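Local atomic coordinates of UDP-N-Acetylglucosamine 2-Epimerase (Thermus thermophilus, PDB entry 1V4V), a protein that probably catalyses the interconversion of UDP-N-acetylglucosamine and UDP-N-acetylmannosamine by epimerisation at C2 of the sugar. Residues Lys6-Ala11 with Pro32-Leu37; Tyr25-Gly30 with Ala353-Ala358; Leu149-Thr154 with Arg359-Arg364; Leu37-Gly42 with Arg85-Met90. All blocks are in the same frame, centred on the assembly; numbering follows the deposited sequence.

Interaction 1: residues Lys6-Ala11 with Pro32-Leu37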
loop_
_atom_site.group_PDB
_atom_site.type_symbol
_atom_site.label_atom_id
_atom_site.label_comp_id
_atom_site.label_asym_id
_atom_site.label_seq_id
_atom_site.Cartn_x
_atom_site.Cartn_y
_atom_site.Cartn_z
ATOM N N LYS A 6 -6.077 25.471 7.935
ATOM C CA LYS A 6 -5.872 24.064 7.602
ATOM C C LYS A 6 -5.121 23.366 8.731
ATOM O O LYS A 6 -4.268 23.968 9.386
ATOM C CB LYS A 6 -5.069 23.927 6.304
ATOM C CG LYS A 6 -5.702 24.558 5.070
ATOM C CD LYS A 6 -7.057 23.948 4.746
ATOM C CE LYS A 6 -7.478 24.266 3.315
ATOM N NZ LYS A 6 -7.409 25.722 3.009
ATOM N N ARG A 7 -5.438 22.096 8.957
ATOM C CA ARG A 7 -4.774 21.341 10.009
ATOM C C ARG A 7 -3.990 20.169 9.422
ATOM O O ARG A 7 -4.511 19.399 8.612
ATOM C CB ARG A 7 -5.803 20.847 11.029
ATOM C CG ARG A 7 -6.706 21.959 11.570
ATOM C CD ARG A 7 -7.506 21.500 12.781
ATOM N NE ARG A 7 -8.637 22.377 13.081
ATOM C CZ ARG A 7 -8.548 23.688 13.301
ATOM N NH1 ARG A 7 -7.374 24.302 13.255
ATOM N NH2 ARG A 7 -9.642 24.390 13.567
ATOM N N VAL A 8 -2.729 20.050 9.826
ATOM C CA VAL A 8 -1.858 18.984 9.339
ATOM C C VAL A 8 -1.419 18.131 10.517
ATOM O O VAL A 8 -0.690 18.590 11.393
ATOM C CB VAL A 8 -0.608 19.566 8.644
ATOM C CG1 VAL A 8 0.276 18.441 8.114
ATOM C CG2 VAL A 8 -1.034 20.478 7.515
ATOM N N VAL A 9 -1.869 16.883 10.536
ATOM C CA VAL A 9 -1.529 15.987 11.626
ATOM C C VAL A 9 -0.315 15.125 11.309
ATOM O O VAL A 9 -0.273 14.449 10.281
ATOM C CB VAL A 9 -2.726 15.059 11.974
ATOM C CG1 VAL A 9 -2.348 14.101 13.107
ATOM C CG2 VAL A 9 -3.940 15.901 12.386
ATOM N N LEU A 10 0.681 15.183 12.185
ATOM C CA LEU A 10 1.872 14.357 12.032
ATOM C C LEU A 10 1.658 13.200 12.996
ATOM O O LEU A 10 1.527 13.408 14.200
ATOM C CB LEU A 10 3.141 15.125 12.418
ATOM C CG LEU A 10 3.551 16.273 11.501
ATOM C CD1 LEU A 10 2.632 17.469 11.727
ATOM C CD2 LEU A 10 4.995 16.660 11.797
ATOM N N ALA A 11 1.605 11.986 12.461
ATOM C CA ALA A 11 1.382 10.806 13.279
ATOM C C ALA A 11 2.609 9.903 13.299
ATOM O O ALA A 11 3.071 9.461 12.254
ATOM C CB ALA A 11 0.181 10.041 12.744
ATOM N N PRO A 32 1.687 30.419 7.062
ATOM C CA PRO A 32 0.366 31.017 7.268
ATOM C C PRO A 32 -0.759 30.189 6.658
ATOM O O PRO A 32 -0.674 29.761 5.508
ATOM C CB PRO A 32 0.502 32.384 6.601
ATOM C CG PRO A 32 1.952 32.706 6.801
ATOM C CD PRO A 32 2.608 31.393 6.449
ATOM N N GLY A 33 -1.813 29.970 7.438
ATOM C CA GLY A 33 -2.940 29.198 6.954
ATOM C C GLY A 33 -2.861 27.735 7.350
ATOM O O GLY A 33 -3.792 26.973 7.101
ATOM N N LEU A 34 -1.749 27.345 7.965
ATOM C CA LEU A 34 -1.556 25.962 8.394
ATOM C C LEU A 34 -1.271 25.861 9.882
ATOM O O LEU A 34 -0.648 26.744 10.472
ATOM C CB LEU A 34 -0.388 25.315 7.637
ATOM C CG LEU A 34 -0.538 25.053 6.140
ATOM C CD1 LEU A 34 0.742 24.444 5.590
ATOM C CD2 LEU A 34 -1.715 24.125 5.912
ATOM N N LYS A 35 -1.738 24.775 10.483
ATOM C CA LYS A 35 -1.502 24.520 11.892
ATOM C C LYS A 35 -1.130 23.048 12.026
ATOM O O LYS A 35 -1.920 22.164 11.690
ATOM C CB LYS A 35 -2.744 24.818 12.731
ATOM C CG LYS A 35 -2.561 24.468 14.199
ATOM C CD LYS A 35 -3.604 25.129 15.079
ATOM C CE LYS A 35 -5.003 24.668 14.731
ATOM N NZ LYS A 35 -6.041 25.404 15.513
ATOM N N PRO A 36 0.090 22.769 12.500
ATOM C CA PRO A 36 0.516 21.379 12.656
ATOM C C PRO A 36 0.025 20.806 13.980
ATOM O O PRO A 36 -0.093 21.525 14.975
ATOM C CB PRO A 36 2.034 21.486 12.599
ATOM C CG PRO A 36 2.280 22.779 13.339
ATOM C CD PRO A 36 1.198 23.701 12.792
ATOM N N LEU A 37 -0.279 19.515 13.982
ATOM C CA LEU A 37 -0.732 18.833 15.187
ATOM C C LEU A 37 -0.009 17.498 15.264
ATOM O O LEU A 37 0.390 16.944 14.238
ATOM C CB LEU A 37 -2.238 18.581 15.139
ATOM C CG LEU A 37 -3.174 19.791 15.091
ATOM C CD1 LEU A 37 -4.595 19.290 14.900
ATOM C CD2 LEU A 37 -3.052 20.608 16.375
#

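Interaction 2: residues Tyr25-Gly30 with Ala353-Ala358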
loop_
_atom_site.group_PDB
_atom_site.type_symbol
_atom_site.label_atom_id
_atom_site.label_comp_id
_atom_site.label_asym_id
_atom_site.label_seq_id
_atom_site.Cartn_x
_atom_site.Cartn_y
_atom_site.Cartn_z
ATOM N N TYR A 25 7.388 19.598 11.598
ATOM C CA TYR A 25 6.410 20.243 12.471
ATOM C C TYR A 25 6.689 21.738 12.624
ATOM O O TYR A 25 5.794 22.574 12.472
ATOM C CB TYR A 25 6.441 19.602 13.856
ATOM C CG TYR A 25 5.499 20.236 14.854
ATOM C CD1 TYR A 25 4.188 19.781 14.988
ATOM C CD2 TYR A 25 5.917 21.296 15.666
ATOM C CE1 TYR A 25 3.318 20.357 15.906
ATOM C CE2 TYR A 25 5.050 21.881 16.584
ATOM C CZ TYR A 25 3.754 21.405 16.700
ATOM O OH TYR A 25 2.895 21.956 17.624
ATOM N N LEU A 26 7.937 22.068 12.935
ATOM C CA LEU A 26 8.319 23.461 13.139
ATOM C C LEU A 26 8.228 24.282 11.859
ATOM O O LEU A 26 7.846 25.449 11.896
ATOM C CB LEU A 26 9.728 23.529 13.738
ATOM C CG LEU A 26 9.824 22.881 15.126
ATOM C CD1 LEU A 26 11.280 22.776 15.561
ATOM C CD2 LEU A 26 9.015 23.698 16.134
ATOM N N ALA A 27 8.562 23.673 10.726
ATOM C CA ALA A 27 8.490 24.373 9.448
ATOM C C ALA A 27 7.033 24.662 9.075
ATOM O O ALA A 27 6.726 25.692 8.475
ATOM C CB ALA A 27 9.157 23.543 8.354
ATOM N N LEU A 28 6.139 23.744 9.433
ATOM C CA LEU A 28 4.715 23.902 9.147
ATOM C C LEU A 28 4.115 25.012 10.007
ATOM O O LEU A 28 3.237 25.755 9.563
ATOM C CB LEU A 28 3.972 22.591 9.424
ATOM C CG LEU A 28 4.125 21.460 8.404
ATOM C CD1 LEU A 28 3.638 20.155 9.013
ATOM C CD2 LEU A 28 3.334 21.792 7.143
ATOM N N ARG A 29 4.594 25.118 11.240
ATOM C CA ARG A 29 4.100 26.133 12.160
ATOM C C ARG A 29 4.409 27.529 11.627
ATOM O O ARG A 29 3.754 28.504 11.999
ATOM C CB ARG A 29 4.741 25.943 13.539
ATOM C CG ARG A 29 4.049 26.703 14.657
ATOM C CD ARG A 29 4.630 26.338 16.013
ATOM N NE ARG A 29 6.032 26.732 16.128
ATOM C CZ ARG A 29 6.800 26.467 17.180
ATOM N NH1 ARG A 29 6.303 25.802 18.215
ATOM N NH2 ARG A 29 8.063 26.869 17.199
ATOM N N GLY A 30 5.397 27.615 10.744
ATOM C CA GLY A 30 5.781 28.898 10.184
ATOM C C GLY A 30 5.081 29.259 8.891
ATOM O O GLY A 30 5.384 30.286 8.286
ATOM N N ALA A 353 15.249 20.176 4.553
ATOM C CA ALA A 353 14.301 19.204 4.019
ATOM C C ALA A 353 12.929 19.401 4.661
ATOM O O ALA A 353 11.896 19.237 4.007
ATOM C CB ALA A 353 14.804 17.787 4.279
ATOM N N GLY A 354 12.933 19.753 5.943
ATOM C CA GLY A 354 11.695 19.966 6.667
ATOM C C GLY A 354 10.880 21.085 6.058
ATOM O O GLY A 354 9.657 20.994 5.955
ATOM N N LEU A 355 11.560 22.152 5.653
ATOM C CA LEU A 355 10.880 23.286 5.045
ATOM C C LEU A 355 10.271 22.880 3.710
ATOM O O LEU A 355 9.178 23.323 3.363
ATOM C CB LEU A 355 11.858 24.448 4.840
ATOM C CG LEU A 355 11.274 25.731 4.240
ATOM C CD1 LEU A 355 10.127 26.233 5.108
ATOM C CD2 LEU A 355 12.367 26.785 4.135
HETATM N N MSE A 356 10.979 22.039 2.960
HETATM C CA MSE A 356 10.474 21.581 1.672
HETATM C C MSE A 356 9.251 20.687 1.844
HETATM O O MSE A 356 8.300 20.777 1.066
HETATM C CB MSE A 356 11.559 20.840 0.893
HETATM C CG MSE A 356 12.547 21.765 0.197
HETATM SE SE MSE A 356 13.777 20.794 -0.918
HETATM C CE MSE A 356 12.448 19.773 -1.901
ATOM N N VAL A 357 9.276 19.820 2.855
ATOM C CA VAL A 357 8.136 18.948 3.118
ATOM C C VAL A 357 6.946 19.837 3.462
ATOM O O VAL A 357 5.850 19.664 2.921
ATOM C CB VAL A 357 8.413 17.987 4.301
ATOM C CG1 VAL A 357 7.128 17.259 4.711
ATOM C CG2 VAL A 357 9.479 16.978 3.907
ATOM N N ALA A 358 7.176 20.806 4.347
ATOM C CA ALA A 358 6.130 21.733 4.771
ATOM C C ALA A 358 5.548 22.500 3.589
ATOM O O ALA A 358 4.331 22.663 3.481
ATOM C CB ALA A 358 6.685 22.712 5.809
#

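Interaction 3: residues Leu149-Thr154 with Arg359-Arg364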
loop_
_atom_site.group_PDB
_atom_site.type_symbol
_atom_site.label_atom_id
_atom_site.label_comp_id
_atom_site.label_asym_id
_atom_site.label_seq_id
_atom_site.Cartn_x
_atom_site.Cartn_y
_atom_site.Cartn_z
ATOM N N LEU A 149 1.312 12.691 -1.607
ATOM C CA LEU A 149 2.623 13.260 -1.881
ATOM C C LEU A 149 3.709 12.455 -1.177
ATOM O O LEU A 149 3.644 12.233 0.034
ATOM C CB LEU A 149 2.670 14.721 -1.416
ATOM C CG LEU A 149 3.932 15.535 -1.725
ATOM C CD1 LEU A 149 4.291 15.407 -3.200
ATOM C CD2 LEU A 149 3.689 17.001 -1.351
ATOM N N ASP A 150 4.688 11.997 -1.948
ATOM C CA ASP A 150 5.810 11.238 -1.403
ATOM C C ASP A 150 7.014 12.160 -1.349
ATOM O O ASP A 150 7.350 12.807 -2.344
ATOM C CB ASP A 150 6.147 10.045 -2.298
ATOM C CG ASP A 150 5.277 8.841 -2.015
ATOM O OD1 ASP A 150 4.869 8.171 -2.980
ATOM O OD2 ASP A 150 5.013 8.562 -0.827
ATOM N N PHE A 151 7.653 12.222 -0.185
ATOM C CA PHE A 151 8.837 13.049 -0.001
ATOM C C PHE A 151 10.031 12.099 -0.010
ATOM O O PHE A 151 10.340 11.465 0.997
ATOM C CB PHE A 151 8.733 13.797 1.327
ATOM C CG PHE A 151 7.525 14.692 1.418
ATOM C CD1 PHE A 151 7.524 15.943 0.809
ATOM C CD2 PHE A 151 6.381 14.274 2.094
ATOM C CE1 PHE A 151 6.398 16.772 0.873
ATOM C CE2 PHE A 151 5.251 15.089 2.165
ATOM C CZ PHE A 151 5.260 16.343 1.553
ATOM N N ALA A 152 10.676 11.989 -1.168
ATOM C CA ALA A 152 11.819 11.098 -1.341
ATOM C C ALA A 152 13.123 11.741 -0.895
ATOM O O ALA A 152 13.423 12.873 -1.257
ATOM C CB ALA A 152 11.923 10.674 -2.795
ATOM N N PRO A 153 13.924 11.014 -0.105
ATOM C CA PRO A 153 15.197 11.565 0.367
ATOM C C PRO A 153 16.258 11.677 -0.727
ATOM O O PRO A 153 17.117 12.553 -0.677
ATOM C CB PRO A 153 15.601 10.587 1.467
ATOM C CG PRO A 153 15.061 9.276 0.948
ATOM C CD PRO A 153 13.683 9.673 0.461
ATOM N N THR A 154 16.176 10.806 -1.727
ATOM C CA THR A 154 17.156 10.785 -2.812
ATOM C C THR A 154 16.535 10.543 -4.181
ATOM O O THR A 154 15.378 10.133 -4.291
ATOM C CB THR A 154 18.170 9.645 -2.611
ATOM O OG1 THR A 154 17.478 8.389 -2.686
ATOM C CG2 THR A 154 18.856 9.757 -1.255
ATOM N N ARG A 359 6.420 22.972 2.705
ATOM C CA ARG A 359 5.974 23.717 1.535
ATOM C C ARG A 359 5.262 22.795 0.554
ATOM O O ARG A 359 4.377 23.227 -0.183
ATOM C CB ARG A 359 7.163 24.402 0.860
ATOM C CG ARG A 359 7.687 25.597 1.651
ATOM C CD ARG A 359 8.951 26.181 1.049
ATOM N NE ARG A 359 9.351 27.412 1.731
ATOM C CZ ARG A 359 10.493 28.056 1.508
ATOM N NH1 ARG A 359 11.360 27.585 0.621
ATOM N NH2 ARG A 359 10.766 29.175 2.168
ATOM N N GLY A 360 5.656 21.526 0.541
ATOM C CA GLY A 360 5.011 20.570 -0.341
ATOM C C GLY A 360 3.564 20.386 0.082
ATOM O O GLY A 360 2.669 20.304 -0.759
ATOM N N VAL A 361 3.337 20.324 1.392
ATOM C CA VAL A 361 1.997 20.164 1.947
ATOM C C VAL A 361 1.158 21.417 1.673
ATOM O O VAL A 361 0.008 21.328 1.239
ATOM C CB VAL A 361 2.066 19.909 3.476
ATOM C CG1 VAL A 361 0.674 19.914 4.078
ATOM C CG2 VAL A 361 2.749 18.563 3.744
ATOM N N ALA A 362 1.747 22.583 1.924
ATOM C CA ALA A 362 1.065 23.852 1.693
ATOM C C ALA A 362 0.600 23.923 0.240
ATOM O O ALA A 362 -0.505 24.387 -0.050
ATOM C CB ALA A 362 2.004 25.011 2.003
ATOM N N TRP A 363 1.450 23.456 -0.665
ATOM C CA TRP A 363 1.144 23.447 -2.090
ATOM C C TRP A 363 -0.061 22.555 -2.386
ATOM O O TRP A 363 -0.943 22.929 -3.161
ATOM C CB TRP A 363 2.364 22.966 -2.876
ATOM C CG TRP A 363 2.077 22.629 -4.304
ATOM C CD1 TRP A 363 1.554 23.458 -5.256
ATOM C CD2 TRP A 363 2.310 21.372 -4.949
ATOM N NE1 TRP A 363 1.449 22.794 -6.453
ATOM C CE2 TRP A 363 1.907 21.511 -6.294
ATOM C CE3 TRP A 363 2.824 20.140 -4.519
ATOM C CZ2 TRP A 363 1.999 20.465 -7.217
ATOM C CZ3 TRP A 363 2.916 19.098 -5.437
ATOM C CH2 TRP A 363 2.505 19.270 -6.774
ATOM N N ARG A 364 -0.093 21.374 -1.773
ATOM C CA ARG A 364 -1.203 20.449 -1.970
ATOM C C ARG A 364 -2.496 21.038 -1.432
ATOM O O ARG A 364 -3.576 20.771 -1.962
ATOM C CB ARG A 364 -0.930 19.114 -1.269
ATOM C CG ARG A 364 0.033 18.203 -2.005
ATOM C CD ARG A 364 -0.423 18.008 -3.440
ATOM N NE ARG A 364 -0.081 16.690 -3.956
ATOM C CZ ARG A 364 -0.145 16.355 -5.239
ATOM N NH1 ARG A 364 -0.538 17.248 -6.137
ATOM N NH2 ARG A 364 0.177 15.127 -5.622
#

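Interaction 4: residues Leu37-Gly42 with Arg85-Met90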
loop_
_atom_site.group_PDB
_atom_site.type_symbol
_atom_site.label_atom_id
_atom_site.label_comp_id
_atom_site.label_asym_id
_atom_site.label_seq_id
_atom_site.Cartn_x
_atom_site.Cartn_y
_atom_site.Cartn_z
ATOM N N LEU A 37 -0.279 19.515 13.982
ATOM C CA LEU A 37 -0.732 18.833 15.187
ATOM C C LEU A 37 -0.009 17.498 15.264
ATOM O O LEU A 37 0.390 16.944 14.238
ATOM C CB LEU A 37 -2.238 18.581 15.139
ATOM C CG LEU A 37 -3.174 19.791 15.091
ATOM C CD1 LEU A 37 -4.595 19.290 14.900
ATOM C CD2 LEU A 37 -3.052 20.608 16.375
ATOM N N VAL A 38 0.151 16.980 16.475
ATOM C CA VAL A 38 0.834 15.705 16.659
ATOM C C VAL A 38 -0.046 14.636 17.288
ATOM O O VAL A 38 -0.646 14.842 18.346
ATOM C CB VAL A 38 2.103 15.874 17.536
ATOM C CG1 VAL A 38 2.684 14.513 17.898
ATOM C CG2 VAL A 38 3.135 16.696 16.790
ATOM N N LEU A 39 -0.116 13.491 16.616
ATOM C CA LEU A 39 -0.869 12.344 17.098
ATOM C C LEU A 39 0.160 11.257 17.382
ATOM O O LEU A 39 0.813 10.781 16.458
ATOM C CB LEU A 39 -1.842 11.835 16.025
ATOM C CG LEU A 39 -2.495 10.476 16.317
ATOM C CD1 LEU A 39 -3.373 10.569 17.559
ATOM C CD2 LEU A 39 -3.318 10.038 15.115
ATOM N N LEU A 40 0.331 10.889 18.649
ATOM C CA LEU A 40 1.280 9.829 18.987
ATOM C C LEU A 40 0.582 8.502 18.749
ATOM O O LEU A 40 -0.597 8.352 19.068
ATOM C CB LEU A 40 1.736 9.944 20.445
ATOM C CG LEU A 40 2.466 11.252 20.774
ATOM C CD1 LEU A 40 3.062 11.165 22.172
ATOM C CD2 LEU A 40 3.561 11.509 19.744
ATOM N N THR A 41 1.314 7.535 18.203
ATOM C CA THR A 41 0.728 6.239 17.878
ATOM C C THR A 41 1.460 5.040 18.485
ATOM O O THR A 41 1.155 3.893 18.151
ATOM C CB THR A 41 0.704 6.049 16.345
ATOM O OG1 THR A 41 2.051 6.049 15.852
ATOM C CG2 THR A 41 -0.060 7.177 15.668
ATOM N N GLY A 42 2.412 5.305 19.375
ATOM C CA GLY A 42 3.193 4.239 19.978
ATOM C C GLY A 42 2.845 3.789 21.388
ATOM O O GLY A 42 1.811 4.167 21.950
ATOM N N ARG A 85 -10.840 7.614 13.808
ATOM C CA ARG A 85 -11.633 8.495 14.662
ATOM C C ARG A 85 -10.820 9.690 15.142
ATOM O O ARG A 85 -11.312 10.821 15.155
ATOM C CB ARG A 85 -12.180 7.723 15.869
ATOM C CG ARG A 85 -13.053 8.577 16.791
ATOM C CD ARG A 85 -13.864 7.744 17.777
ATOM N NE ARG A 85 -13.037 6.840 18.570
ATOM C CZ ARG A 85 -12.808 5.566 18.258
ATOM N NH1 ARG A 85 -13.346 5.036 17.169
ATOM N NH2 ARG A 85 -12.037 4.823 19.035
ATOM N N ALA A 86 -9.573 9.440 15.533
ATOM C CA ALA A 86 -8.703 10.510 16.009
ATOM C C ALA A 86 -8.437 11.545 14.919
ATOM O O ALA A 86 -8.464 12.748 15.182
ATOM C CB ALA A 86 -7.373 9.928 16.521
ATOM N N LEU A 87 -8.184 11.092 13.695
ATOM C CA LEU A 87 -7.900 12.022 12.611
ATOM C C LEU A 87 -9.124 12.853 12.241
ATOM O O LEU A 87 -9.005 14.027 11.890
ATOM C CB LEU A 87 -7.388 11.265 11.379
ATOM C CG LEU A 87 -6.060 10.530 11.609
ATOM C CD1 LEU A 87 -5.684 9.747 10.360
ATOM C CD2 LEU A 87 -4.962 11.544 11.965
ATOM N N LYS A 88 -10.296 12.240 12.337
ATOM C CA LYS A 88 -11.541 12.918 12.012
ATOM C C LYS A 88 -11.887 13.935 13.102
ATOM O O LYS A 88 -12.265 15.071 12.806
ATOM C CB LYS A 88 -12.664 11.887 11.870
ATOM C CG LYS A 88 -13.937 12.415 11.230
ATOM C CD LYS A 88 -14.988 11.316 11.142
ATOM C CE LYS A 88 -16.275 11.822 10.510
ATOM N NZ LYS A 88 -17.338 10.772 10.501
ATOM N N GLU A 89 -11.744 13.526 14.358
ATOM C CA GLU A 89 -12.046 14.400 15.489
ATOM C C GLU A 89 -11.058 15.560 15.609
ATOM O O GLU A 89 -11.399 16.623 16.129
ATOM C CB GLU A 89 -12.075 13.592 16.789
ATOM C CG GLU A 89 -13.221 12.588 16.858
ATOM C CD GLU A 89 -13.263 11.814 18.166
ATOM O OE1 GLU A 89 -14.185 10.991 18.339
ATOM O OE2 GLU A 89 -12.380 12.028 19.021
HETATM N N MSE A 90 -9.834 15.354 15.133
HETATM C CA MSE A 90 -8.816 16.401 15.171
HETATM C C MSE A 90 -9.011 17.360 13.997
HETATM O O MSE A 90 -8.340 18.391 13.915
HETATM C CB MSE A 90 -7.409 15.793 15.106
HETATM C CG MSE A 90 -7.010 14.999 16.336
HETATM SE SE MSE A 90 -5.391 13.945 16.038
HETATM C CE MSE A 90 -4.081 15.243 16.660
#

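Interaction 1: residues Lys6-Ala11 with Pro32-Leu37
Leu34 lays its CD2 methyl across the root of Lys6, obliquely and tightly, 3.4 Å from Lys6 CB. The same Leu34 CD2 reaches Val8 CG2 at 4.0 Å, while the Lys6 chain, bent at chi2 and chi4, leads its amine away from the neighbouring strand. Further along this face, Leu10 and Pro36 lie side by side and point the same way, with Leu10 CD1 4.2 Å from Pro36 CB. The two strands, 6-11 and 34-37, belong to a beta-alpha-beta unit completed by helix 15-29, in a parallel sheet as expected for a GT-B Rossmann-like domain. Five backbone hydrogen bonds hold them in parallel register; the shortest is Leu10 N to Leu37 O at 2.7 Å. On the other face, Val9 CG2 packs on Leu37 CB at 4.2 Å. Beside them the long chains of Arg7 and Lys35 run together in the same direction; both are cationic, and the very close approach of their modelled tips is doubtful. Arg7 CD also touches Leu37 CD1, at 4.2 Å. An alanine in place of Arg7 would probably open a gap beside Leu37 CD1, which would lose its CD neighbour.

Interaction 2: residues Tyr25-Gly30 with Ala353-Ala358
Ala27 and Ala358 meet where helix segment 25-29 crosses helix segment 353-358, the axes 8.0 Å apart at closest and their N-to-C directions 55° apart. Such close approach goes with the small residues at the crossing. Ala27 points its methyl into the other helix, where CB lies 3.5 Å from Gly354 O, an oxygen that also accepts the backbone N-H of Ala358. The same Ala27 CB rests 3.6 Å from Ala358 CB and 3.7 Å from Leu355 CA, with Leu355 CD1 at the border of the patch. Leu28 flanks the crossing: CG stands anti to its own carbonyl carbon (chi1 -76°), and the branch ending in CD2 reaches Ala358, 3.7 Å from Ala358 CB and equally near Ala358 CA. No hydrogen bond links the two segments, and the contact is packing of methyl groups on one another and on backbone atoms. An alanine in place of Leu28 would probably open a gap beside Ala358 and take away the wedge between helix 353-364 and the sheet. Leu28 also packs on Val8 and Leu10 of strand 6-12 and on Leu34 and Pro36 of strand 34-40, while Tyr25, one turn earlier, covers Pro36 and Val38. Leu26 leans on Leu184 of helix 177-188, and Asp180 of that helix hydrogen-bonds Gly354 N. Helix 15-29 thus lies against the sheet, with helix 353-364 beside it.

Interaction 3: residues Leu149-Thr154 with Arg359-Arg364
Leu149 points from its strand at helix segment 359-364 and meets both the backbone and a side chain there. Its CB lies obliquely off the Arg364 guanidinium. CG stands anti to the backbone N (chi1 -175°), carrying the branch toward the helix. CD2, at the tip, does the touching: it lies 3.5 Å from Gly360 O, 3.7 Å from Gly360 C and 3.9 Å from Arg364 CG. Two residues on, Phe151 meets the same turn. Its ring presents an edge to Gly360 CA, 4.2 Å from CE1, and Phe151 CZ comes within 4.0 Å of Val361 CG2, the two side chains crossing at about a right angle. A side chain at Gly360 would have no room, since a CB there would collide with Phe151 CE1 and press on Leu149 CD2. Arg364 bends at chi2 and chi3, and one face of its guanidinium is covered near the rim by Trp363 CZ3, 3.7 Å above the plane. Salt bridges from NH1 to Glu169 and from NE to Asp148 hold the group, tying the end of the helix to the loop leading into strand 171-173 and to the residue before strand 149-152. Leu149 and Arg364 both touch Tyr94 of strand 94-98, and Phe151 and Val361 both touch Leu96. The arrangement is a helix packed on a parallel sheet; in the GT-B fold, the last helix characteristically returns in this way to the N-terminal domain.

Interaction 4: residues Leu37-Gly42 with Arg85-Met90
Met90, modelled as selenomethionine, pushes its end against Leu37, Val38 and Leu39 of strand 37-40. Its chain bends at chi3 (92°), which brings CE within 3.8 Å of Val38 O and 4.1 Å of both Leu37 CB and Leu39 CB. The selenium lies over Leu39 CB as well. Leu39 points toward the helix and divides its branches: CD1 meets Ala86 CB at 4.2 Å, while CD2 meets Leu87 CD2 at 3.9 Å, the two leucines crossing at about a right angle. Leu37 adds CD1, which packs 4.0 Å from the Met90 carbonyl oxygen. In the next shell Val9 of strand 6-12 touches both Leu39 and Leu87, and Leu87 is backed by Ala111 and Ile116. Arg61, on the edge strand 61-62, lies against Leu39, Ala86 and Met90, and its salt bridge with Glu89 ties that strand to the helix. Helix 72-89 is thereby laid on the sheet face that carries Leu37 and Leu39. No hydrogen bond joins the two segments, so their mutual hold depends on the fit of methyl groups and the polarisable selenium, where the natural residue would carry sulfur.

Overall arrangement
Interactions 1 and 4 share Leu37 and the strand 34-40, their centres about 11 Å apart; Val9 CG1 meets Leu39 CB at 3.7 Å. Interaction 2 lies on the face carrying Val8 and Pro36, opposite the one covered in interaction 4; its centre is about 10 Å from that of interaction 1 and about 19 Å from that of interaction 4, and Val8 CG1 touches Leu28 CD1 at 3.9 Å. Interaction 3 continues along the helix of interaction 2, their centres about 10 Å apart, and Val357 CA rests 3.6 Å from Phe151 CE1. Interactions 3 and 4 do not touch, their nearest atoms about 10 Å apart. Together they give helix-sheet-helix layering, closed by the C-terminal helix. In GT-B relatives the active site lies in the cleft between two such domains.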